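Local coordinates for 5,10-methylenetetrahydrofolate dehydrogenase (PDB 5ZF1), which probably catalyses the NADP+-dependent oxidation of 5,10-methylenetetrahydrofolate to 5,10-methenyltetrahydrofolate in one-carbon metabolism, at residues G158-V163 and D191-I196; G128-D133 and A175-S180. All coordinates share one frame; numbering follows the deposited sequence.

How the interactions relate
Both contacts lie in the NAD(P)-binding domain, their centres about 13 Å apart. In chain order the segments are 128-133, 158-163, 175-180 and 191-196, so those of the two interactions alternate. Interaction 1 pairs the two strands of the unit formed by strand 160-164, helix 171-178 and strand 193-197. Interaction 2 packs the end of that unit's helix against the end of helix 124-131. The two touch where Ala192 N probably donates to Leu178 O, at 2.8 Å, and where Val194 packs on Leu178. Helix 171-178 thus lies between the sheet and helix 124-131. Both contacts also reach the second subunit, so this part of the domain contributes to the dimer interface.

Interaction 1. Residues G158-V163 and D191-I196; sequences GRNAVV and DATVTI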
loop_
_atom_site.group_PDB
_atom_site.type_symbol
_atom_site.label_atom_id
_atom_site.label_comp_id
_atom_site.label_asym_id
_atom_site.label_seq_id
_atom_site.Cartn_x
_atom_site.Cartn_y
_atom_site.Cartn_z
ATOM N N GLY B 158 -2.168 -0.113 19.108
ATOM C CA GLY B 158 -2.796 1.095 19.592
ATOM C C GLY B 158 -1.842 2.219 19.951
ATOM O O GLY B 158 -2.290 3.221 20.504
ATOM N N ARG B 159 -0.549 2.090 19.643
ATOM C CA ARG B 159 0.402 3.148 19.957
ATOM C C ARG B 159 0.539 4.085 18.758
ATOM O O ARG B 159 0.259 3.703 17.626
ATOM C CB ARG B 159 1.766 2.575 20.335
ATOM C CG ARG B 159 1.919 2.256 21.865
ATOM C CD ARG B 159 0.902 1.228 22.316
ATOM N NE ARG B 159 1.009 0.986 23.762
ATOM C CZ ARG B 159 0.489 -0.073 24.362
ATOM N NH1 ARG B 159 -0.148 -0.985 23.642
ATOM N NH2 ARG B 159 0.649 -0.230 25.672
ATOM N N ASN B 160 1.002 5.300 19.035
ATOM C CA ASN B 160 1.220 6.326 18.001
ATOM C C ASN B 160 2.594 6.132 17.370
ATOM O O ASN B 160 3.618 6.284 18.048
ATOM C CB ASN B 160 1.135 7.721 18.623
ATOM C CG ASN B 160 -0.268 8.116 19.023
ATOM O OD1 ASN B 160 -1.243 7.429 18.723
ATOM N ND2 ASN B 160 -0.376 9.250 19.709
ATOM N N ALA B 161 2.637 5.843 16.066
ATOM C CA ALA B 161 3.895 5.630 15.369
ATOM C C ALA B 161 4.000 6.662 14.265
ATOM O O ALA B 161 3.038 6.871 13.518
ATOM C CB ALA B 161 4.006 4.212 14.785
ATOM N N VAL B 162 5.129 7.344 14.198
ATOM C CA VAL B 162 5.395 8.275 13.102
ATOM C C VAL B 162 6.487 7.654 12.245
ATOM O O VAL B 162 7.546 7.283 12.757
ATOM C CB VAL B 162 5.825 9.658 13.628
ATOM C CG1 VAL B 162 6.307 10.563 12.453
ATOM C CG2 VAL B 162 4.689 10.304 14.398
ATOM N N VAL B 163 6.254 7.574 10.934
ATOM C CA VAL B 163 7.273 7.130 9.993
ATOM C C VAL B 163 7.644 8.356 9.182
ATOM O O VAL B 163 6.769 8.939 8.534
ATOM C CB VAL B 163 6.762 6.015 9.072
ATOM C CG1 VAL B 163 7.874 5.608 8.092
ATOM C CG2 VAL B 163 6.281 4.788 9.889
ATOM N N ASP B 191 -0.756 -3.134 14.257
ATOM C CA ASP B 191 -1.935 -2.413 14.747
ATOM C C ASP B 191 -1.582 -1.087 15.422
ATOM O O ASP B 191 -2.312 -0.601 16.275
ATOM C CB ASP B 191 -2.762 -3.302 15.705
ATOM C CG ASP B 191 -3.579 -4.348 14.962
ATOM O OD1 ASP B 191 -4.452 -3.934 14.174
ATOM O OD2 ASP B 191 -3.355 -5.579 15.144
ATOM N N ALA B 192 -0.488 -0.457 15.015
ATOM C CA ALA B 192 -0.219 0.900 15.469
ATOM C C ALA B 192 -1.070 1.909 14.694
ATOM O O ALA B 192 -1.567 1.628 13.600
ATOM C CB ALA B 192 1.260 1.244 15.297
ATOM N N THR B 193 -1.217 3.100 15.280
ATOM C CA THR B 193 -1.797 4.266 14.612
ATOM C C THR B 193 -0.635 5.019 13.966
ATOM O O THR B 193 0.198 5.575 14.671
ATOM C CB THR B 193 -2.513 5.156 15.627
ATOM O OG1 THR B 193 -3.519 4.397 16.311
ATOM C CG2 THR B 193 -3.176 6.361 14.924
ATOM N N VAL B 194 -0.583 5.068 12.634
ATOM C CA VAL B 194 0.641 5.465 11.929
ATOM C C VAL B 194 0.409 6.807 11.264
ATOM O O VAL B 194 -0.601 6.985 10.584
ATOM C CB VAL B 194 1.037 4.424 10.869
ATOM C CG1 VAL B 194 2.246 4.890 10.080
ATOM C CG2 VAL B 194 1.359 3.085 11.518
ATOM N N THR B 195 1.337 7.741 11.458
ATOM C CA THR B 195 1.359 8.979 10.677
ATOM C C THR B 195 2.524 8.883 9.715
ATOM O O THR B 195 3.637 8.561 10.129
ATOM C CB THR B 195 1.544 10.202 11.576
ATOM O OG1 THR B 195 0.496 10.246 12.550
ATOM C CG2 THR B 195 1.559 11.502 10.717
ATOM N N ILE B 196 2.267 9.149 8.433
ATOM C CA ILE B 196 3.297 9.176 7.407
ATOM C C ILE B 196 3.667 10.637 7.210
ATOM O O ILE B 196 2.839 11.425 6.748
ATOM C CB ILE B 196 2.793 8.574 6.091
ATOM C CG1 ILE B 196 2.409 7.096 6.299
ATOM C CG2 ILE B 196 3.861 8.679 5.029
ATOM C CD1 ILE B 196 1.442 6.598 5.244
HETATM O O HOH W 1 -2.982 5.303 18.687
HETATM O O HOH W 2 0.897 8.610 14.524
#
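The flat carboxamide of Asn160 lies side by side with Thr193, both side chains pointing the same way. CG is anti to the carbonyl carbon (chi1 -71°), and OD1 comes to 4.0 Å from Thr193 CB. The other end of the amide, ND2, donates a hydrogen bond to Asn212 O, and Tyr209 of the second subunit packs on the side chain. Water 1 gathers three groups here. It donates to Asn160 OD1 at 2.7 Å and to Gly158 O, and accepts from Thr193 OG1 at 2.6 Å. Thr193 OG1 is also hydrogen-bonded to Thr201 OG1 of the second subunit. Water 2 does similar work further on: it donates to Ala161 O and is hydrogen-bonded to Thr195 OG1. That hydroxyl is also hydrogen-bonded to Thr195 OG1 of the second subunit. The backbones between these groups form the parallel pair of a beta-alpha-beta unit of the Rossmann type, its helix being 171-178. Strand 193-197 is one of the two edge strands of its sheet within the chain, but residues 194-196 pair antiparallel with a strand of the second subunit, so the sheet continues across the interface. Within the parallel pair, Ala161 is gripped at both ends: N donates to Thr193 O, nearly straight at 177°, and O accepts from Thr195 N at 2.8 Å. Thr193 N donates to Arg159 O, and Val163 N to Thr195 O. Before the strands begin, Gly158 N donates to Asp191 O at 2.9 Å from a position 40° out of the plane of the Asp191 carbonyl. On the face of Ala161, Val163 and Val194 the contacts are apolar. Val163 CG2 meets Val194 CG1 at 4.0 Å as the two valines cross obliquely. Ala161 CB also meets Ala192 CB, just before strand 193-197. Leu178 of the intervening helix covers Ala161, Val163 and Val194.

Interaction 2. Residues G128-D133 and A175-S180; sequences GRLCVD and AMMLHS
Met176 leans over Cys131 and Leu130, its CB directed toward the segment 128-133. CG, anti to the backbone N (chi1 -171°), settles 3.7 Å from Leu130 O and 4.1 Å from Leu130 CG. The chain then bends, and SD comes to 3.6 Å from Cys131 O. In the conformer described, one of two modelled, CE ends 3.5 Å from Cys131 SG, so this tip contact is less certain. Next to it, also in one of two conformers and so less certain, Met177 CE touches Leu130 CD1 at 3.6 Å, the two side chains crossing at about a right angle. The contact joins the ends of two helices of the NAD(P)-binding domain, 124-131 and 171-178, the latter being the helix of a beta-alpha-beta unit. It also forms part of the dimer interface, where Met176 packs on Met176 and Cys131 on Cys131 of the second subunit. Helix 124-131 closes with a Schellman motif in which Asp133, with positive phi, is the C-prime residue. Its N donates a hydrogen bond to Leu130 O, and Leu134 N donates to Arg129 O. The carboxylate reaches across to the other segment, with OD1 3.3 Å from Ser180 CB, while OD2 accepts from Asp181 N. An alanine here would probably leave Asp181 N without this acceptor and open a gap beside Ser180 CB.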
loop_
_atom_site.group_PDB
_atom_site.type_symbol
_atom_site.label_atom_id
_atom_site.label_comp_id
_atom_site.label_asym_id
_atom_site.label_seq_id
_atom_site.Cartn_x
_atom_site.Cartn_y
_atom_site.Cartn_z
ATOM N N GLY B 128 1.713 -5.520 -3.812
ATOM C CA GLY B 128 0.262 -5.545 -3.726
ATOM C C GLY B 128 -0.239 -6.412 -2.587
ATOM O O GLY B 128 -1.124 -6.009 -1.832
ATOM N N ARG B 129 0.340 -7.602 -2.428
ATOM C CA ARG B 129 -0.082 -8.478 -1.343
ATOM C C ARG B 129 0.257 -7.877 0.018
ATOM O O ARG B 129 -0.525 -7.997 0.972
ATOM C CB ARG B 129 0.544 -9.865 -1.522
ATOM C CG ARG B 129 -0.004 -10.632 -2.742
ATOM C CD ARG B 129 0.570 -12.041 -2.855
ATOM N NE ARG B 129 0.236 -12.860 -1.692
ATOM C CZ ARG B 129 -0.897 -13.542 -1.547
ATOM N NH1 ARG B 129 -1.825 -13.522 -2.499
ATOM N NH2 ARG B 129 -1.099 -14.250 -0.446
ATOM N N LEU B 130 1.413 -7.212 0.133
ATOM C CA LEU B 130 1.733 -6.526 1.378
ATOM C C LEU B 130 0.654 -5.510 1.721
ATOM O O LEU B 130 0.218 -5.413 2.874
ATOM C CB LEU B 130 3.083 -5.818 1.272
ATOM C CG LEU B 130 3.499 -4.992 2.492
ATOM C CD1 LEU B 130 3.724 -5.920 3.658
ATOM C CD2 LEU B 130 4.734 -4.160 2.230
ATOM N N CYS B 131 0.209 -4.750 0.721
ATOM C CA CYS B 131 -0.633 -3.602 1.000
ATOM C C CYS B 131 -2.080 -3.987 1.273
ATOM O O CYS B 131 -2.796 -3.223 1.923
ATOM C CB CYS B 131 -0.520 -2.599 -0.155
ATOM S SG CYS B 131 1.098 -1.761 -0.137
ATOM N N VAL B 132 -2.510 -5.166 0.850
ATOM C CA VAL B 132 -3.824 -5.666 1.243
ATOM C C VAL B 132 -3.693 -6.557 2.470
ATOM O O VAL B 132 -4.653 -7.231 2.853
ATOM C CB VAL B 132 -4.530 -6.405 0.089
ATOM C CG1 VAL B 132 -4.588 -5.493 -1.157
ATOM C CG2 VAL B 132 -3.855 -7.703 -0.246
ATOM N N ASP B 133 -2.504 -6.564 3.085
ATOM C CA ASP B 133 -2.276 -7.204 4.388
ATOM C C ASP B 133 -2.474 -8.724 4.304
ATOM O O ASP B 133 -3.109 -9.334 5.162
ATOM C CB ASP B 133 -3.171 -6.565 5.465
ATOM C CG ASP B 133 -2.644 -6.748 6.885
ATOM O OD1 ASP B 133 -1.485 -7.192 7.063
ATOM O OD2 ASP B 133 -3.413 -6.432 7.830
ATOM N N ALA B 175 5.487 1.718 7.021
ATOM C CA ALA B 175 4.195 2.216 7.493
ATOM C C ALA B 175 3.098 1.184 7.304
ATOM O O ALA B 175 2.234 1.021 8.179
ATOM C CB ALA B 175 3.828 3.514 6.767
ATOM N N MET B 176 3.116 0.467 6.166
ATOM C CA MET B 176 2.062 -0.506 5.886
ATOM C C MET B 176 2.042 -1.607 6.935
ATOM O O MET B 176 0.971 -2.004 7.407
ATOM C CB MET B 176 2.251 -1.095 4.486
ATOM C CG MET B 176 1.096 -1.965 3.985
ATOM S SD MET B 176 -0.481 -1.104 3.710
ATOM C CE MET B 176 -0.066 0.157 2.514
ATOM N N MET B 177 3.210 -2.107 7.307
ATOM C CA MET B 177 3.312 -3.179 8.301
ATOM C C MET B 177 2.944 -2.684 9.685
ATOM O O MET B 177 2.333 -3.407 10.476
ATOM C CB MET B 177 4.731 -3.733 8.360
ATOM C CG MET B 177 5.393 -3.925 7.045
ATOM S SD MET B 177 6.121 -5.529 7.001
ATOM C CE MET B 177 4.587 -6.408 7.079
ATOM N N LEU B 178 3.365 -1.468 10.006
ATOM C CA LEU B 178 3.121 -0.936 11.335
ATOM C C LEU B 178 1.633 -0.827 11.631
ATOM O O LEU B 178 1.222 -0.915 12.800
ATOM C CB LEU B 178 3.799 0.427 11.462
ATOM C CG LEU B 178 5.137 0.524 12.176
ATOM C CD1 LEU B 178 6.198 -0.329 11.525
ATOM C CD2 LEU B 178 5.543 1.981 12.196
ATOM N N HIS B 179 0.810 -0.611 10.605
ATOM C CA HIS B 179 -0.633 -0.560 10.801
ATOM C C HIS B 179 -1.316 -1.830 10.288
ATOM O O HIS B 179 -2.519 -1.831 10.041
ATOM C CB HIS B 179 -1.237 0.723 10.206
ATOM C CG HIS B 179 -1.237 0.819 8.704
ATOM N ND1 HIS B 179 -2.113 0.117 7.908
ATOM C CD2 HIS B 179 -0.535 1.622 7.864
ATOM C CE1 HIS B 179 -1.908 0.429 6.640
ATOM N NE2 HIS B 179 -0.955 1.344 6.587
ATOM N N SER B 180 -0.579 -2.933 10.187
ATOM C CA SER B 180 -1.233 -4.163 9.762
ATOM C C SER B 180 -2.168 -4.639 10.865
ATOM O O SER B 180 -1.980 -4.314 12.035
ATOM C CB SER B 180 -0.204 -5.232 9.392
ATOM O OG SER B 180 0.886 -5.250 10.296
#